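Local coordinates for EGF family domain-containing protein (Toxoplasma gondii, PDB 4Z80) that binds a RON2-like peptide and, as an AMA-family protein, probably helps the parasite form the moving junction during host-cell invasion, at residues M63-S67 against F275-P279; P88-A92 against Y294-D298; G140-V144 against Y234-H238. Residue numbers count along the deposited sequence, not the author numbering.

Contact 1: residues M63-S67 against F275-P279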
# COMPACT_ATOMS: atom_id res chain seq x y z
N MET A 63 5.77 11.60 -8.10
CA MET A 63 5.42 10.58 -9.07
C MET A 63 6.57 10.41 -10.06
O MET A 63 7.07 11.37 -10.64
CB MET A 63 4.13 10.94 -9.79
CG MET A 63 3.76 9.98 -10.92
SD MET A 63 3.54 8.26 -10.41
CE MET A 63 1.96 8.34 -9.57
N TYR A 64 6.99 9.16 -10.21
CA TYR A 64 8.08 8.79 -11.09
C TYR A 64 7.52 7.89 -12.17
O TYR A 64 6.96 6.83 -11.87
CB TYR A 64 9.18 8.08 -10.31
CG TYR A 64 10.33 7.58 -11.15
CD1 TYR A 64 11.35 8.44 -11.54
CD2 TYR A 64 10.42 6.25 -11.51
CE1 TYR A 64 12.42 7.99 -12.28
CE2 TYR A 64 11.49 5.78 -12.27
CZ TYR A 64 12.48 6.66 -12.65
OH TYR A 64 13.54 6.19 -13.39
N ASP A 65 7.66 8.30 -13.43
CA ASP A 65 7.17 7.52 -14.55
C ASP A 65 8.27 7.38 -15.60
O ASP A 65 8.56 8.32 -16.33
CB ASP A 65 5.92 8.15 -15.15
CG ASP A 65 5.17 7.21 -16.08
OD1 ASP A 65 5.84 6.37 -16.70
OD2 ASP A 65 3.93 7.31 -16.17
N SER A 66 8.85 6.19 -15.67
CA SER A 66 9.92 5.91 -16.62
C SER A 66 9.41 5.03 -17.77
O SER A 66 10.19 4.35 -18.42
CB SER A 66 11.10 5.23 -15.92
OG SER A 66 10.69 4.06 -15.26
N SER A 67 8.10 5.05 -18.01
CA SER A 67 7.58 4.49 -19.25
C SER A 67 8.10 5.38 -20.37
O SER A 67 8.51 6.52 -20.14
CB SER A 67 6.05 4.41 -19.24
OG SER A 67 5.45 5.70 -19.20
N PHE A 275 -3.01 6.26 -13.03
CA PHE A 275 -2.77 5.28 -11.98
C PHE A 275 -1.41 4.62 -12.15
O PHE A 275 -1.17 3.92 -13.13
CB PHE A 275 -3.87 4.21 -11.97
CG PHE A 275 -5.24 4.75 -11.67
CD1 PHE A 275 -5.63 4.99 -10.36
CD2 PHE A 275 -6.14 5.03 -12.69
CE1 PHE A 275 -6.89 5.48 -10.07
CE2 PHE A 275 -7.39 5.53 -12.40
CZ PHE A 275 -7.77 5.76 -11.09
N ARG A 276 -0.51 4.86 -11.21
CA ARG A 276 0.83 4.29 -11.28
C ARG A 276 1.40 4.11 -9.89
O ARG A 276 1.13 4.91 -8.99
CB ARG A 276 1.76 5.16 -12.12
CG ARG A 276 3.19 4.64 -12.23
CD ARG A 276 4.01 5.36 -13.28
NE ARG A 276 5.37 4.85 -13.33
CZ ARG A 276 5.86 3.99 -14.23
NH1 ARG A 276 5.10 3.52 -15.21
NH2 ARG A 276 7.12 3.61 -14.14
N SER A 277 2.20 3.06 -9.72
CA SER A 277 2.89 2.79 -8.47
C SER A 277 1.94 2.81 -7.28
O SER A 277 2.22 3.41 -6.24
CB SER A 277 4.04 3.78 -8.28
OG SER A 277 4.93 3.69 -9.38
N LEU A 278 0.83 2.11 -7.43
CA LEU A 278 -0.23 2.15 -6.43
C LEU A 278 0.20 1.48 -5.14
O LEU A 278 0.82 0.42 -5.17
CB LEU A 278 -1.50 1.48 -6.96
CG LEU A 278 -2.15 2.14 -8.17
CD1 LEU A 278 -3.39 1.37 -8.58
CD2 LEU A 278 -2.50 3.59 -7.90
N PRO A 279 -0.16 2.07 -4.00
CA PRO A 279 0.05 1.37 -2.74
C PRO A 279 -0.95 0.22 -2.58
O PRO A 279 -1.90 0.10 -3.37
CB PRO A 279 -0.17 2.47 -1.69
CG PRO A 279 -1.17 3.36 -2.30
CD PRO A 279 -0.91 3.33 -3.80
O HOH W 1 7.15 5.01 -9.94
O HOH W 2 2.87 4.85 -16.62

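Contact 2: residues P88-A92 against Y294-D298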
# COMPACT_ATOMS: atom_id res chain seq x y z
N PRO A 88 1.98 16.33 -7.19
CA PRO A 88 1.72 14.99 -7.74
C PRO A 88 2.62 13.94 -7.10
O PRO A 88 3.72 13.66 -7.58
CB PRO A 88 1.99 15.16 -9.24
CG PRO A 88 2.88 16.32 -9.35
CD PRO A 88 2.70 17.19 -8.14
N TYR A 89 2.14 13.42 -5.99
CA TYR A 89 2.89 12.47 -5.17
C TYR A 89 2.38 11.03 -5.30
O TYR A 89 1.17 10.78 -5.30
CB TYR A 89 2.78 12.86 -3.69
CG TYR A 89 3.61 14.03 -3.21
CD1 TYR A 89 4.87 14.30 -3.73
CD2 TYR A 89 3.14 14.84 -2.19
CE1 TYR A 89 5.62 15.37 -3.25
CE2 TYR A 89 3.87 15.89 -1.71
CZ TYR A 89 5.11 16.16 -2.24
OH TYR A 89 5.83 17.22 -1.74
N MET A 90 3.32 10.09 -5.38
CA MET A 90 3.02 8.68 -5.14
C MET A 90 3.29 8.33 -3.68
O MET A 90 4.13 8.96 -3.03
CB MET A 90 3.83 7.78 -6.08
CG MET A 90 5.33 7.87 -5.94
SD MET A 90 6.13 6.93 -7.27
CE MET A 90 7.84 7.12 -6.77
N ALA A 91 2.57 7.34 -3.17
CA ALA A 91 2.83 6.81 -1.84
C ALA A 91 4.22 6.17 -1.82
O ALA A 91 4.56 5.40 -2.71
CB ALA A 91 1.77 5.79 -1.44
N ALA A 92 5.01 6.50 -0.80
CA ALA A 92 6.42 6.13 -0.76
C ALA A 92 6.80 5.62 0.62
O ALA A 92 6.13 5.91 1.61
CB ALA A 92 7.30 7.31 -1.13
N TYR A 294 -5.71 5.23 -4.56
CA TYR A 294 -5.28 6.57 -4.16
C TYR A 294 -3.98 6.52 -3.36
O TYR A 294 -3.79 5.63 -2.52
CB TYR A 294 -6.35 7.24 -3.31
CG TYR A 294 -7.66 7.57 -3.99
CD1 TYR A 294 -7.70 8.06 -5.30
CD2 TYR A 294 -8.87 7.43 -3.32
CE1 TYR A 294 -8.91 8.39 -5.90
CE2 TYR A 294 -10.08 7.76 -3.91
CZ TYR A 294 -10.09 8.24 -5.20
OH TYR A 294 -11.30 8.57 -5.81
N HIS A 295 -3.11 7.49 -3.62
CA HIS A 295 -1.85 7.65 -2.90
C HIS A 295 -2.02 8.43 -1.60
O HIS A 295 -1.20 8.31 -0.69
CB HIS A 295 -0.82 8.37 -3.77
CG HIS A 295 -0.45 7.61 -5.00
ND1 HIS A 295 0.44 6.56 -4.99
CD2 HIS A 295 -0.84 7.76 -6.29
CE1 HIS A 295 0.58 6.09 -6.22
NE2 HIS A 295 -0.19 6.80 -7.02
N THR A 296 -3.08 9.23 -1.53
CA THR A 296 -3.35 10.05 -0.35
C THR A 296 -3.41 9.17 0.90
O THR A 296 -4.05 8.13 0.90
CB THR A 296 -4.69 10.81 -0.51
OG1 THR A 296 -4.61 11.71 -1.62
CG2 THR A 296 -5.01 11.62 0.73
N GLN A 297 -2.75 9.61 1.96
CA GLN A 297 -2.82 8.91 3.24
C GLN A 297 -3.49 9.73 4.35
O GLN A 297 -3.97 9.17 5.33
CB GLN A 297 -1.41 8.50 3.67
CG GLN A 297 -0.85 7.36 2.82
CD GLN A 297 0.64 7.46 2.64
OE1 GLN A 297 1.40 7.22 3.57
NE2 GLN A 297 1.07 7.87 1.45
N ASP A 298 -3.55 11.05 4.18
CA ASP A 298 -4.17 11.94 5.17
C ASP A 298 -4.81 13.11 4.43
O ASP A 298 -4.16 13.73 3.59
CB ASP A 298 -3.13 12.44 6.18
CG ASP A 298 -3.75 13.10 7.40
OD1 ASP A 298 -4.22 14.25 7.30
OD2 ASP A 298 -3.72 12.48 8.49

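Contact 3: residues G140-V144 against Y234-H238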
# COMPACT_ATOMS: atom_id res chain seq x y z
N GLY A 140 -17.60 7.21 -14.47
CA GLY A 140 -18.18 7.33 -13.14
C GLY A 140 -19.50 6.59 -13.03
O GLY A 140 -19.87 6.14 -11.96
N ALA A 141 -20.22 6.47 -14.15
CA ALA A 141 -21.57 5.91 -14.13
C ALA A 141 -21.63 4.49 -13.59
O ALA A 141 -22.64 4.09 -13.01
CB ALA A 141 -22.16 5.96 -15.53
N ALA A 142 -20.56 3.71 -13.78
CA ALA A 142 -20.56 2.31 -13.35
C ALA A 142 -20.02 2.11 -11.93
O ALA A 142 -20.07 1.00 -11.39
CB ALA A 142 -19.76 1.46 -14.32
N GLU A 143 -19.49 3.17 -11.33
CA GLU A 143 -18.74 3.06 -10.08
C GLU A 143 -19.64 3.03 -8.84
O GLU A 143 -20.80 3.43 -8.90
CB GLU A 143 -17.74 4.21 -9.99
CG GLU A 143 -16.73 4.17 -11.15
CD GLU A 143 -15.77 5.34 -11.19
OE1 GLU A 143 -16.01 6.36 -10.50
OE2 GLU A 143 -14.76 5.24 -11.92
N VAL A 144 -19.10 2.53 -7.73
CA VAL A 144 -19.85 2.55 -6.48
C VAL A 144 -20.27 3.99 -6.17
O VAL A 144 -19.58 4.94 -6.52
CB VAL A 144 -19.03 1.97 -5.30
CG1 VAL A 144 -18.63 0.53 -5.59
CG2 VAL A 144 -17.80 2.81 -5.02
N TYR A 234 -25.86 0.73 -15.76
CA TYR A 234 -25.14 0.03 -14.71
C TYR A 234 -25.97 0.01 -13.44
O TYR A 234 -26.86 0.85 -13.26
CB TYR A 234 -23.77 0.70 -14.46
CG TYR A 234 -22.98 0.86 -15.73
CD1 TYR A 234 -22.30 -0.21 -16.29
CD2 TYR A 234 -22.96 2.08 -16.41
CE1 TYR A 234 -21.60 -0.08 -17.46
CE2 TYR A 234 -22.26 2.22 -17.58
CZ TYR A 234 -21.59 1.14 -18.11
OH TYR A 234 -20.89 1.27 -19.29
N ASN A 235 -25.69 -0.94 -12.56
CA ASN A 235 -26.39 -1.05 -11.30
C ASN A 235 -25.42 -1.44 -10.20
O ASN A 235 -25.50 -2.54 -9.66
CB ASN A 235 -27.55 -2.05 -11.40
CG ASN A 235 -28.54 -1.93 -10.25
OD1 ASN A 235 -28.65 -0.88 -9.61
ND2 ASN A 235 -29.27 -3.01 -9.98
N PRO A 236 -24.48 -0.55 -9.89
CA PRO A 236 -23.56 -0.82 -8.78
C PRO A 236 -24.32 -0.81 -7.46
O PRO A 236 -25.43 -0.28 -7.40
CB PRO A 236 -22.54 0.33 -8.88
CG PRO A 236 -23.30 1.44 -9.52
CD PRO A 236 -24.23 0.77 -10.50
N PRO A 237 -23.74 -1.39 -6.40
CA PRO A 237 -22.42 -2.03 -6.40
C PRO A 237 -22.45 -3.46 -6.93
O PRO A 237 -23.47 -4.14 -6.85
CB PRO A 237 -22.02 -1.99 -4.92
CG PRO A 237 -23.32 -2.07 -4.20
CD PRO A 237 -24.34 -1.36 -5.05
N HIS A 238 -21.32 -3.89 -7.48
CA HIS A 238 -21.10 -5.26 -7.92
C HIS A 238 -20.14 -5.94 -6.96
O HIS A 238 -19.14 -5.34 -6.57
CB HIS A 238 -20.54 -5.27 -9.34
CG HIS A 238 -20.03 -6.60 -9.78
ND1 HIS A 238 -20.86 -7.64 -10.12
CD2 HIS A 238 -18.76 -7.06 -9.94
CE1 HIS A 238 -20.14 -8.69 -10.47
NE2 HIS A 238 -18.86 -8.36 -10.36

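Contact 1: residues M63-S67 against F275-P279
Neither segment is a regular helix or strand, and the backbones stay well apart: the closest CA pair, D65 and R276, is separated by 7.8 Å. The gap is bridged by R276, whose chi1 to chi3 are all t, so that its extended side chain reaches across to the 63-67 backbone. R276 NE donates to Y64 O (2.9 Å, N-H...O angle 144°), which lies near the guanidinium plane. Over one face of the same group sits D65 OD1, 3.3 Å from R276 NH1; since this oxygen is well out of plane, the salt bridge is one of charge alone. D65 OD1 is also held by its own segment, accepting from S67 N (2.9 Å) in an Asx turn and from S67 OG (2.6 Å). Further back, M63 SD packs 4.0 Å from R276 CB. Two waters bridge the segments, one joining Y64 O to S277 OG, the other D65 OD2 to R276 NH1. The guanidinium also forms salt bridges with D175 and E177, and the C72–C274 disulfide ties the chain close by. The chemistry therefore implies a buried arginine whose charge is balanced by several acidic groups, joining loops distant in sequence.

Contact 2: residues P88-A92 against Y294-D298
Strand 89-91, which pairs antiparallel with strand 60-62 in a two-stranded sheet of this PAN-type AMA protein, has the loop 294-298 packed against one face. The evidence lies chiefly in H295: with chi1 m (-63°) and chi2 at -79°, its imidazole is laid against the strand backbone, and the CA atoms of A91 and H295 are only 4.9 Å apart. M90 CA stands over the face of the H295 ring, 3.6 Å from its centroid and 24° off the normal, a CH-pi contact. The M90 side chain (p, t, t) heads away overall, although its CB remains 3.7 Å from H295 CE1, while Y89 O approaches H295 CB at 3.5 Å. Q297, chi1 m but chi2 between wells at 147°, folds back so that NE2 donates to H295 O (3.2 Å, 172°). Its amide is held further by K100 at OE1 and by G59 O at NE2. That bent conformation leaves A91 CB, which points toward the loop, 3.6 Å from Q297 NE2.

Contact 3: residues G140-V144 against Y234-H238
The Y234 ring is overlapped on one face by A142 CB, which lies 3.7 Å from the ring centroid and 16° off its normal, a CH-pi contact. A141 adds to it with CB 4.1 Å from Y234 CD2. Beyond the ring, P236 points toward the other segment and meets mainly backbone: its CG is 3.3 Å from E143 O and its CB 3.6 Å from A142 O. V144 CG1 then reaches P237 CB at 4.3 Å. The touching parts run the same way, 11° apart, with CA pairs A142–Y234 and V144–P237 each at 5.3 Å. The contact thus packs a beta turn against a proline-rich loop in a region of extended loops. The turn is type I, G140 to E143, closed by E143 N to G140 O (3.1 Å); at G140 (phi 111°) a CB would collide with the preceding carbonyl oxygen. The loop is bent by a cis peptide before P237. E143 points away and accepts from backbone nitrogens including V125 N, while Y234 OH bonds to G230 O. C133–C231 links the chain shortly before both segments. The turn lies between strands 101-104 and 160-161; the loop leads into strand 238-239, where H238 pairs with G219 of strand 218-219.

From the N terminus, the chain passes 63-67 just after strand 60-62, then 88-92 on strand 89-91, and next 140-144. Contact 3 is the first to close, when 234-238 returns to that turn. Contact 1 closes at 275-279, ahead of strand 280-283, and contact 2 at 294-298, beyond strand 289-291. Contacts 1 and 2 therefore cross, and contact 3 falls within both of their loops. The crossing pair ties the two-stranded sheet and the loop between its strands to segments flanking the hairpin 280-291; their centres are 11 Å apart and they touch, with M63 N 3.0 Å from P88 O. Contact 3 lies about 26 Å from contact 1 and about 25 Å from contact 2, centre to centre, in a loop-rich part.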